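Local coordinates for protein hookworm platelet inhibitor 1 (Ancylostoma caninum, PDB 4TPV) that inhibits platelet aggregation and the adhesion of resting platelets to fibrinogen and collagen, possibly by binding the platelet integrins for these ligands, at residues A[43-46]-A[47-50]; A[10-13]-A[14-17]; A[27-30]-A[31-35]; A[151-154]-A[155-158]. All coordinates share one frame; numbering follows the deposited sequence.

How the interactions relate
All four contacts are local, joining residues a few positions apart in the chain. Interactions 1 and 2 are the capped starts of helices 46-56 and 13-34, and their centres lie about 12 Å apart. They meet at a salt bridge, with Glu49 OE2 2.7 Å from Arg16 NE, while Tyr44 and Leu11 pack beside it. Interaction 3 belongs to the far end of helix 13-34, its centre about 26 Å from that of interaction 2. There it touches interaction 4, a turn region of the later chain: Lys35 O probably accepts a hydrogen bond from Gly152 N at 2.8 Å. Interactions 2 and 4 are the most widely separated, with centres about 31 Å apart.

Interaction 1: A[43-46]-A[47-50]; sequences VYDC and TLEE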
loop_
_atom_site.group_PDB
_atom_site.type_symbol
_atom_site.label_atom_id
_atom_site.label_comp_id
_atom_site.label_asym_id
_atom_site.label_seq_id
_atom_site.Cartn_x
_atom_site.Cartn_y
_atom_site.Cartn_z
ATOM N N VAL A 43 -3.809 5.284 -5.463
ATOM C CA VAL A 43 -4.886 6.227 -5.191
ATOM C C VAL A 43 -5.725 5.669 -4.050
ATOM O O VAL A 43 -5.937 4.461 -3.984
ATOM C CB VAL A 43 -5.763 6.449 -6.439
ATOM C CG1 VAL A 43 -7.013 7.261 -6.093
ATOM C CG2 VAL A 43 -4.941 7.101 -7.541
ATOM N N TYR A 44 -6.197 6.518 -3.144
ATOM C CA TYR A 44 -7.046 6.014 -2.062
ATOM C C TYR A 44 -8.365 5.472 -2.640
ATOM O O TYR A 44 -8.893 6.008 -3.609
ATOM C CB TYR A 44 -7.331 7.094 -1.019
ATOM C CG TYR A 44 -7.728 6.480 0.304
ATOM C CD1 TYR A 44 -6.760 5.964 1.159
ATOM C CD2 TYR A 44 -9.078 6.364 0.670
ATOM C CE1 TYR A 44 -7.098 5.376 2.346
ATOM C CE2 TYR A 44 -9.433 5.768 1.866
ATOM C CZ TYR A 44 -8.440 5.275 2.701
ATOM O OH TYR A 44 -8.759 4.670 3.888
ATOM N N ASP A 45 -8.882 4.395 -2.053
ATOM C CA ASP A 45 -10.085 3.756 -2.586
ATOM C C ASP A 45 -11.038 3.475 -1.445
ATOM O O ASP A 45 -10.732 2.677 -0.551
ATOM C CB ASP A 45 -9.719 2.458 -3.320
ATOM C CG ASP A 45 -10.909 1.825 -4.004
ATOM O OD1 ASP A 45 -11.707 1.147 -3.317
ATOM O OD2 ASP A 45 -11.036 2.014 -5.231
ATOM N N CYS A 46 -12.168 4.177 -1.428
ATOM C CA CYS A 46 -13.078 4.044 -0.289
ATOM C C CYS A 46 -13.761 2.675 -0.250
ATOM O O CYS A 46 -14.211 2.251 0.804
ATOM C CB CYS A 46 -14.112 5.166 -0.286
ATOM S SG CYS A 46 -13.353 6.781 0.002
ATOM N N THR A 47 -13.821 1.967 -1.378
ATOM C CA THR A 47 -14.306 0.592 -1.364
ATOM C C THR A 47 -13.335 -0.361 -0.638
ATOM O O THR A 47 -13.764 -1.212 0.160
ATOM C CB THR A 47 -14.564 0.106 -2.791
ATOM O OG1 THR A 47 -15.678 0.849 -3.319
ATOM C CG2 THR A 47 -14.912 -1.366 -2.794
ATOM N N LEU A 48 -12.038 -0.220 -0.896
ATOM C CA LEU A 48 -11.041 -0.970 -0.146
ATOM C C LEU A 48 -11.032 -0.577 1.326
ATOM O O LEU A 48 -10.770 -1.416 2.184
ATOM C CB LEU A 48 -9.652 -0.760 -0.741
ATOM C CG LEU A 48 -9.502 -1.410 -2.098
ATOM C CD1 LEU A 48 -8.053 -1.272 -2.558
ATOM C CD2 LEU A 48 -9.905 -2.886 -2.040
ATOM N N GLU A 49 -11.325 0.691 1.623
ATOM C CA GLU A 49 -11.430 1.084 3.027
ATOM C C GLU A 49 -12.534 0.296 3.724
ATOM O O GLU A 49 -12.347 -0.185 4.848
ATOM C CB GLU A 49 -11.691 2.587 3.193
ATOM C CG GLU A 49 -12.019 2.970 4.650
ATOM C CD GLU A 49 -12.144 4.473 4.873
ATOM O OE1 GLU A 49 -13.192 4.900 5.420
ATOM O OE2 GLU A 49 -11.204 5.211 4.526
ATOM N N GLU A 50 -13.690 0.157 3.078
ATOM C CA GLU A 50 -14.766 -0.616 3.689
ATOM C C GLU A 50 -14.347 -2.088 3.861
ATOM O O GLU A 50 -14.632 -2.696 4.892
ATOM C CB GLU A 50 -16.049 -0.513 2.874
ATOM C CG GLU A 50 -17.096 -1.561 3.261
ATOM C CD GLU A 50 -17.780 -1.326 4.606
ATOM O OE1 GLU A 50 -17.455 -0.348 5.311
ATOM O OE2 GLU A 50 -18.651 -2.152 4.954
#
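Tyr44 and Glu49 supply a side-chain bond between the short strand 43-44 and helix 46-56. The phenol OH donates over 2.6 Å to the anti lone pair of Glu49 OE2, which sits at the ring's edge in its plane. The ring and carboxylate planes are 70° apart, so the two groups meet without stacking. With CG anti to the backbone N (chi1 171°) and the chain extended beyond it, Glu49 reaches back to the tyrosine. The same oxygen takes a salt bridge from Arg16, and Glu49 OE1 has another from Arg8; Tyr44 OH also bonds to the backbone of Cys122.

Asp45 is the N-cap. Its OD1 accepts from Leu48 N at 2.8 Å, again through the anti lone pair, and also brushes Leu48 CG at 3.6 Å. Backbone bonds then start the helix: Glu49 N to Asp45 O at 3.0 Å and Glu50 N to Cys46 O at 3.1 Å. Cys46 itself is tied to Cys5 by a disulfide, bringing the N-terminal segment against this helix start in the CAP domain.

Buried Glu49 is therefore flanked by two arginines and a phenol, a setting that would probably keep it ionised.

Interaction 2: A[10-13]-A[14-17]; sequences KLDD and DMRE
Asp12 and Met15 meet across the first turn of helix 13-34, where Asp12 OD1 accepts from Met15 N at 3.0 Å, nearly in line with its C-O bond. The acid manages this because its CG sits between the backbone N and the carbonyl carbon (chi1 53°), folding the carboxylate back over the turn. OD1 also lies 3.2 Å from Met15 CG. Beside it, Leu11 CD1 packs on Met15 CB at 3.6 Å, and the bent methionine chain brings CE round to the same methyl.

This is N-capping by an aspartate, continued by the helical bonds Arg16 N to Asp12 O and Glu17 N to Asp13 O. It opens the long helix that precedes strand 43-44 in this CAP protein.

Arg16 runs back past the cap. Its NH1 forms a salt bridge with Asp13 OD1 at 2.9 Å, though the hydrogen bond within it is weak, with an N-H...O angle of 128°. Leu11 CG lies over one face of the guanidinium, toward its rim. A water donates to Leu11 O and accepts from NH1, holding that end near the loop. Farther out, NE is taken by Glu49 of helix 46-56, and Leu11 also packs against Tyr53 of that helix.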
loop_
_atom_site.group_PDB
_atom_site.type_symbol
_atom_site.label_atom_id
_atom_site.label_comp_id
_atom_site.label_asym_id
_atom_site.label_seq_id
_atom_site.Cartn_x
_atom_site.Cartn_y
_atom_site.Cartn_z
ATOM N N LYS A 10 -11.995 6.665 14.002
ATOM C CA LYS A 10 -10.556 6.821 14.237
ATOM C C LYS A 10 -9.762 7.139 12.965
ATOM O O LYS A 10 -8.525 7.057 12.945
ATOM C CB LYS A 10 -9.998 5.550 14.897
ATOM C CG LYS A 10 -10.658 5.210 16.231
ATOM C CD LYS A 10 -10.143 3.893 16.794
ATOM C CE LYS A 10 -8.788 4.043 17.472
ATOM N NZ LYS A 10 -8.878 4.805 18.760
ATOM N N LEU A 11 -10.473 7.521 11.911
ATOM C CA LEU A 11 -9.854 7.808 10.624
ATOM C C LEU A 11 -10.605 8.975 9.970
ATOM O O LEU A 11 -11.841 8.970 9.948
ATOM C CB LEU A 11 -9.896 6.553 9.733
ATOM C CG LEU A 11 -9.244 6.670 8.358
ATOM C CD1 LEU A 11 -7.737 6.711 8.494
ATOM C CD2 LEU A 11 -9.666 5.523 7.428
ATOM N N ASP A 12 -9.884 9.992 9.489
ATOM C CA ASP A 12 -10.514 11.079 8.735
ATOM C C ASP A 12 -9.793 11.340 7.413
ATOM O O ASP A 12 -8.830 10.648 7.087
ATOM C CB ASP A 12 -10.569 12.356 9.571
ATOM C CG ASP A 12 -9.208 12.753 10.126
ATOM O OD1 ASP A 12 -8.165 12.317 9.587
ATOM O OD2 ASP A 12 -9.175 13.514 11.111
ATOM N N ASP A 13 -10.260 12.327 6.646
ATOM C CA ASP A 13 -9.668 12.588 5.326
ATOM C C ASP A 13 -8.182 12.900 5.406
ATOM O O ASP A 13 -7.401 12.498 4.535
ATOM C CB ASP A 13 -10.373 13.742 4.616
ATOM C CG ASP A 13 -11.719 13.345 4.054
ATOM O OD1 ASP A 13 -12.094 12.167 4.189
ATOM O OD2 ASP A 13 -12.401 14.215 3.470
ATOM N N ASP A 14 -7.808 13.638 6.445
ATOM C CA ASP A 14 -6.417 13.973 6.718
ATOM C C ASP A 14 -5.560 12.706 6.790
ATOM O O ASP A 14 -4.530 12.583 6.123
ATOM C CB ASP A 14 -6.320 14.754 8.029
ATOM C CG ASP A 14 -4.981 15.425 8.214
ATOM O OD1 ASP A 14 -4.377 15.831 7.202
ATOM O OD2 ASP A 14 -4.543 15.556 9.375
ATOM N N MET A 15 -5.996 11.755 7.604
ATOM C CA MET A 15 -5.246 10.514 7.748
ATOM C C MET A 15 -5.263 9.667 6.471
ATOM O O MET A 15 -4.294 8.978 6.181
ATOM C CB MET A 15 -5.791 9.694 8.909
ATOM C CG MET A 15 -5.671 10.387 10.260
ATOM S SD MET A 15 -6.487 9.435 11.561
ATOM C CE MET A 15 -5.630 7.875 11.324
ATOM N N ARG A 16 -6.377 9.693 5.739
ATOM C CA ARG A 16 -6.447 8.957 4.473
ATOM C C ARG A 16 -5.362 9.479 3.552
ATOM O O ARG A 16 -4.634 8.710 2.940
ATOM C CB ARG A 16 -7.829 9.075 3.818
ATOM C CG ARG A 16 -8.939 8.444 4.638
ATOM C CD ARG A 16 -10.298 8.683 4.017
ATOM N NE ARG A 16 -11.314 7.923 4.735
ATOM C CZ ARG A 16 -12.219 8.446 5.560
ATOM N NH1 ARG A 16 -12.280 9.760 5.755
ATOM N NH2 ARG A 16 -13.083 7.644 6.177
ATOM N N GLU A 17 -5.230 10.802 3.491
ATOM C CA GLU A 17 -4.192 11.431 2.692
ATOM C C GLU A 17 -2.796 11.060 3.207
ATOM O O GLU A 17 -1.903 10.769 2.414
ATOM C CB GLU A 17 -4.385 12.956 2.683
ATOM C CG GLU A 17 -3.576 13.670 1.624
ATOM C CD GLU A 17 -3.916 15.152 1.546
ATOM O OE1 GLU A 17 -4.172 15.763 2.608
ATOM O OE2 GLU A 17 -3.942 15.701 0.423
HETATM O O HOH W 1 -13.852 9.953 8.403
HETATM O O HOH W 2 -7.183 15.617 11.463
#

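Interaction 3: A[27-30]-A[31-35]; sequences RAAF and ARNYK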
loop_
_atom_site.group_PDB
_atom_site.type_symbol
_atom_site.label_atom_id
_atom_site.label_comp_id
_atom_site.label_asym_id
_atom_site.label_seq_id
_atom_site.Cartn_x
_atom_site.Cartn_y
_atom_site.Cartn_z
ATOM N N ARG A 27 6.901 3.956 -2.440
ATOM C CA ARG A 27 6.979 3.349 -3.773
ATOM C C ARG A 27 7.932 4.124 -4.710
ATOM O O ARG A 27 8.638 3.530 -5.524
ATOM C CB ARG A 27 5.556 3.227 -4.368
ATOM C CG ARG A 27 4.697 2.216 -3.613
ATOM C CD ARG A 27 3.209 2.292 -3.994
ATOM N NE ARG A 27 2.985 1.905 -5.387
ATOM C CZ ARG A 27 2.887 0.640 -5.806
ATOM N NH1 ARG A 27 3.002 -0.355 -4.931
ATOM N NH2 ARG A 27 2.714 0.368 -7.098
ATOM N N ALA A 28 7.970 5.452 -4.583
ATOM C CA ALA A 28 8.917 6.263 -5.350
ATOM C C ALA A 28 10.366 5.992 -4.915
ATOM O O ALA A 28 11.258 5.882 -5.751
ATOM C CB ALA A 28 8.580 7.743 -5.189
ATOM N N ALA A 29 10.589 5.912 -3.607
ATOM C CA ALA A 29 11.924 5.597 -3.097
ATOM C C ALA A 29 12.322 4.230 -3.603
ATOM O O ALA A 29 13.442 4.022 -4.071
ATOM C CB ALA A 29 11.948 5.638 -1.574
ATOM N N PHE A 30 11.394 3.285 -3.506
ATOM C CA PHE A 30 11.688 1.933 -3.944
ATOM C C PHE A 30 11.966 1.888 -5.445
ATOM O O PHE A 30 12.923 1.238 -5.887
ATOM C CB PHE A 30 10.536 0.993 -3.591
ATOM C CG PHE A 30 10.932 -0.447 -3.614
ATOM C CD1 PHE A 30 10.860 -1.178 -4.781
ATOM C CD2 PHE A 30 11.374 -1.063 -2.462
ATOM C CE1 PHE A 30 11.220 -2.517 -4.793
ATOM C CE2 PHE A 30 11.730 -2.392 -2.463
ATOM C CZ PHE A 30 11.666 -3.117 -3.627
ATOM N N ALA A 31 11.173 2.599 -6.241
ATOM C CA ALA A 31 11.337 2.562 -7.698
ATOM C C ALA A 31 12.688 3.122 -8.143
ATOM O O ALA A 31 13.306 2.604 -9.077
ATOM C CB ALA A 31 10.191 3.342 -8.396
ATOM N N ARG A 32 13.122 4.194 -7.493
ATOM C CA ARG A 32 14.394 4.806 -7.851
ATOM C C ARG A 32 15.565 3.951 -7.392
ATOM O O ARG A 32 16.552 3.823 -8.117
ATOM C CB ARG A 32 14.502 6.221 -7.271
ATOM C CG ARG A 32 15.812 6.940 -7.661
ATOM C CD ARG A 32 15.801 7.386 -9.145
ATOM N NE ARG A 32 14.996 8.578 -9.384
ATOM C CZ ARG A 32 14.622 9.004 -10.587
ATOM N NH1 ARG A 32 14.982 8.335 -11.675
ATOM N NH2 ARG A 32 13.879 10.102 -10.706
ATOM N N ASN A 33 15.463 3.349 -6.208
ATOM C CA ASN A 33 16.621 2.640 -5.658
ATOM C C ASN A 33 16.751 1.215 -6.191
ATOM O O ASN A 33 17.860 0.694 -6.307
ATOM C CB ASN A 33 16.561 2.656 -4.122
ATOM C CG ASN A 33 16.941 4.011 -3.548
ATOM O OD1 ASN A 33 18.121 4.280 -3.289
ATOM N ND2 ASN A 33 15.951 4.884 -3.373
ATOM N N TYR A 34 15.631 0.586 -6.536
ATOM C CA TYR A 34 15.669 -0.772 -7.097
ATOM C C TYR A 34 15.484 -0.803 -8.611
ATOM O O TYR A 34 15.614 -1.861 -9.223
ATOM C CB TYR A 34 14.600 -1.666 -6.425
ATOM C CG TYR A 34 14.930 -2.003 -4.987
ATOM C CD1 TYR A 34 14.630 -1.122 -3.965
ATOM C CD2 TYR A 34 15.568 -3.191 -4.657
ATOM C CE1 TYR A 34 14.960 -1.397 -2.651
ATOM C CE2 TYR A 34 15.884 -3.491 -3.335
ATOM C CZ TYR A 34 15.591 -2.594 -2.343
ATOM O OH TYR A 34 15.926 -2.905 -1.043
ATOM N N LYS A 35 15.173 0.350 -9.210
ATOM C CA LYS A 35 14.997 0.459 -10.659
ATOM C C LYS A 35 13.830 -0.408 -11.127
ATOM O O LYS A 35 14.005 -1.444 -11.773
ATOM C CB LYS A 35 16.284 0.084 -11.407
ATOM C CG LYS A 35 17.500 0.897 -10.982
ATOM C CD LYS A 35 17.225 2.389 -11.076
ATOM C CE LYS A 35 18.430 3.208 -10.591
ATOM N NZ LYS A 35 18.068 4.634 -10.300
#
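Residues 27-30 run straight on into 31-35 as the last turns of helix 13-34, with regular bonds from Ala31 N to Arg27 O (2.8 Å), Arg32 N to Ala28 O and Tyr34 N to Phe30 O. Lys35 then leaves helical geometry with a positive phi.

Ala29 O is gripped twice by one residue. Asn33 N reaches it at 3.0 Å and Asn33 ND2 at 2.7 Å, from opposite faces of the carbonyl plane. The side-chain bond is almost straight at 174° and lies in the amide's own plane, which helps to set the rotation of the Asn33 amide.

One turn apart on the helix, Phe30 and Tyr34 form an offset stack, their centroids 4.0 Å apart and planes only 12° from parallel. Tyr34 CD1 lies over the centre of the phenylalanine ring; Phe30 CE2 comes within 3.4 Å of Tyr34 CE1. Different first torsions bring the rings together: Phe30 has CG anti to the backbone N (chi1 -162°), Tyr34 has it anti to the carbonyl carbon. In this CAP protein the pair forms part of the packing between the helix end and the later chain, where Tyr149 meets Phe30 edge-to-face and also touches Tyr34. Lys35 turns its side chain back so that NZ donates to Arg32 O at 2.8 Å, while Arg27 at the other end bonds to the carbonyls of Met112, Trp114 and Arg40.

Interaction 4: A[151-154]-A[155-158]; sequences EGAP and CSRC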
loop_
_atom_site.group_PDB
_atom_site.type_symbol
_atom_site.label_atom_id
_atom_site.label_comp_id
_atom_site.label_asym_id
_atom_site.label_seq_id
_atom_site.Cartn_x
_atom_site.Cartn_y
_atom_site.Cartn_z
ATOM N N GLU A 151 11.991 -5.150 -13.289
ATOM C CA GLU A 151 13.132 -4.244 -13.190
ATOM C C GLU A 151 13.427 -3.560 -14.507
ATOM O O GLU A 151 13.402 -4.197 -15.560
ATOM C CB GLU A 151 14.374 -4.995 -12.717
ATOM C CG GLU A 151 14.309 -5.429 -11.259
ATOM C CD GLU A 151 15.387 -6.440 -10.917
ATOM O OE1 GLU A 151 16.086 -6.884 -11.849
ATOM O OE2 GLU A 151 15.528 -6.796 -9.727
ATOM N N GLY A 152 13.730 -2.265 -14.435
ATOM C CA GLY A 152 14.171 -1.496 -15.587
ATOM C C GLY A 152 13.991 -0.015 -15.318
ATOM O O GLY A 152 13.591 0.355 -14.220
ATOM N N ALA A 153 14.280 0.822 -16.320
ATOM C CA ALA A 153 14.133 2.274 -16.172
ATOM C C ALA A 153 12.745 2.617 -15.659
ATOM O O ALA A 153 11.765 2.120 -16.189
ATOM C CB ALA A 153 14.379 2.965 -17.498
ATOM N N PRO A 154 12.663 3.449 -14.621
ATOM C CA PRO A 154 11.325 3.776 -14.116
ATOM C C PRO A 154 10.416 4.323 -15.229
ATOM O O PRO A 154 10.855 5.043 -16.149
ATOM C CB PRO A 154 11.622 4.808 -13.023
ATOM C CG PRO A 154 12.974 4.332 -12.476
ATOM C CD PRO A 154 13.726 3.955 -13.731
ATOM N N CYS A 155 9.159 3.900 -15.170
ATOM C CA CYS A 155 8.134 4.283 -16.138
ATOM C C CYS A 155 8.309 3.718 -17.546
ATOM O O CYS A 155 7.464 3.940 -18.407
ATOM C CB CYS A 155 8.027 5.807 -16.226
ATOM S SG CYS A 155 7.014 6.542 -14.926
ATOM N N SER A 156 9.361 2.938 -17.785
ATOM C CA SER A 156 9.590 2.418 -19.118
ATOM C C SER A 156 8.519 1.417 -19.553
ATOM O O SER A 156 8.390 1.125 -20.740
ATOM C CB SER A 156 10.985 1.771 -19.199
ATOM O OG SER A 156 11.103 0.690 -18.287
ATOM N N ARG A 157 7.752 0.890 -18.603
ATOM C CA ARG A 157 6.736 -0.091 -18.966
ATOM C C ARG A 157 5.337 0.280 -18.469
ATOM O O ARG A 157 4.503 -0.594 -18.320
ATOM C CB ARG A 157 7.134 -1.483 -18.449
ATOM C CG ARG A 157 8.304 -2.086 -19.239
ATOM C CD ARG A 157 8.733 -3.439 -18.701
ATOM N NE ARG A 157 7.706 -4.477 -18.840
ATOM C CZ ARG A 157 7.898 -5.756 -18.521
ATOM N NH1 ARG A 157 9.075 -6.159 -18.053
ATOM N NH2 ARG A 157 6.914 -6.634 -18.661
ATOM N N CYS A 158 5.083 1.564 -18.225
ATOM C CA CYS A 158 3.730 2.021 -17.885
ATOM C C CYS A 158 2.663 1.541 -18.887
ATOM O O CYS A 158 1.527 1.241 -18.516
ATOM C CB CYS A 158 3.685 3.552 -17.793
ATOM S SG CYS A 158 4.560 4.217 -16.357
HETATM O O HOH W 3 11.224 -4.166 -17.054
#
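Ser156 holds Ala153 O with two donors at once. Its OG gives the shorter bond, 2.6 Å, in the carbonyl plane and on a lone pair; its backbone N bonds at 3.0 Å from above that plane. The hydroxyl reaches the carbonyl because OG sits between the backbone N and the carbonyl carbon (chi1 61°), curled back over the turn. The turn itself sets Ser156 CB 4.0 Å from Ala153 CB, a light methyl-to-methylene contact at the surface.

The bond from Ser156 N closes a type II beta turn from Ala153 to Ser156. Pro154 occupies its second position, where the ring restrains phi, and Cys155 takes the third with a positive phi of 69°. Cys155 SG leaves for a disulfide with Cys167. A type I turn from Cys155 to Cys158 overlaps the first, its Cys158 N to Cys155 O bond weak at 3.4 Å, and Cys158 is joined to Cys176.

Arg157 reaches back alongside the turn. Its chain bends near the guanidinium, and a water in the plane of that group accepts from NH1 at 3.1 Å and donates to Glu151 O at 2.6 Å. Asp160 takes NE in a salt bridge.

Two overlapping turns, sharing the half-cystine Cys155 and ending on a second at Cys158, thus fold a loop without regular secondary structure. Its shape rests on the doubly held carbonyl, the water link and covalent ties to the later cysteines, with little apolar burial between the two halves.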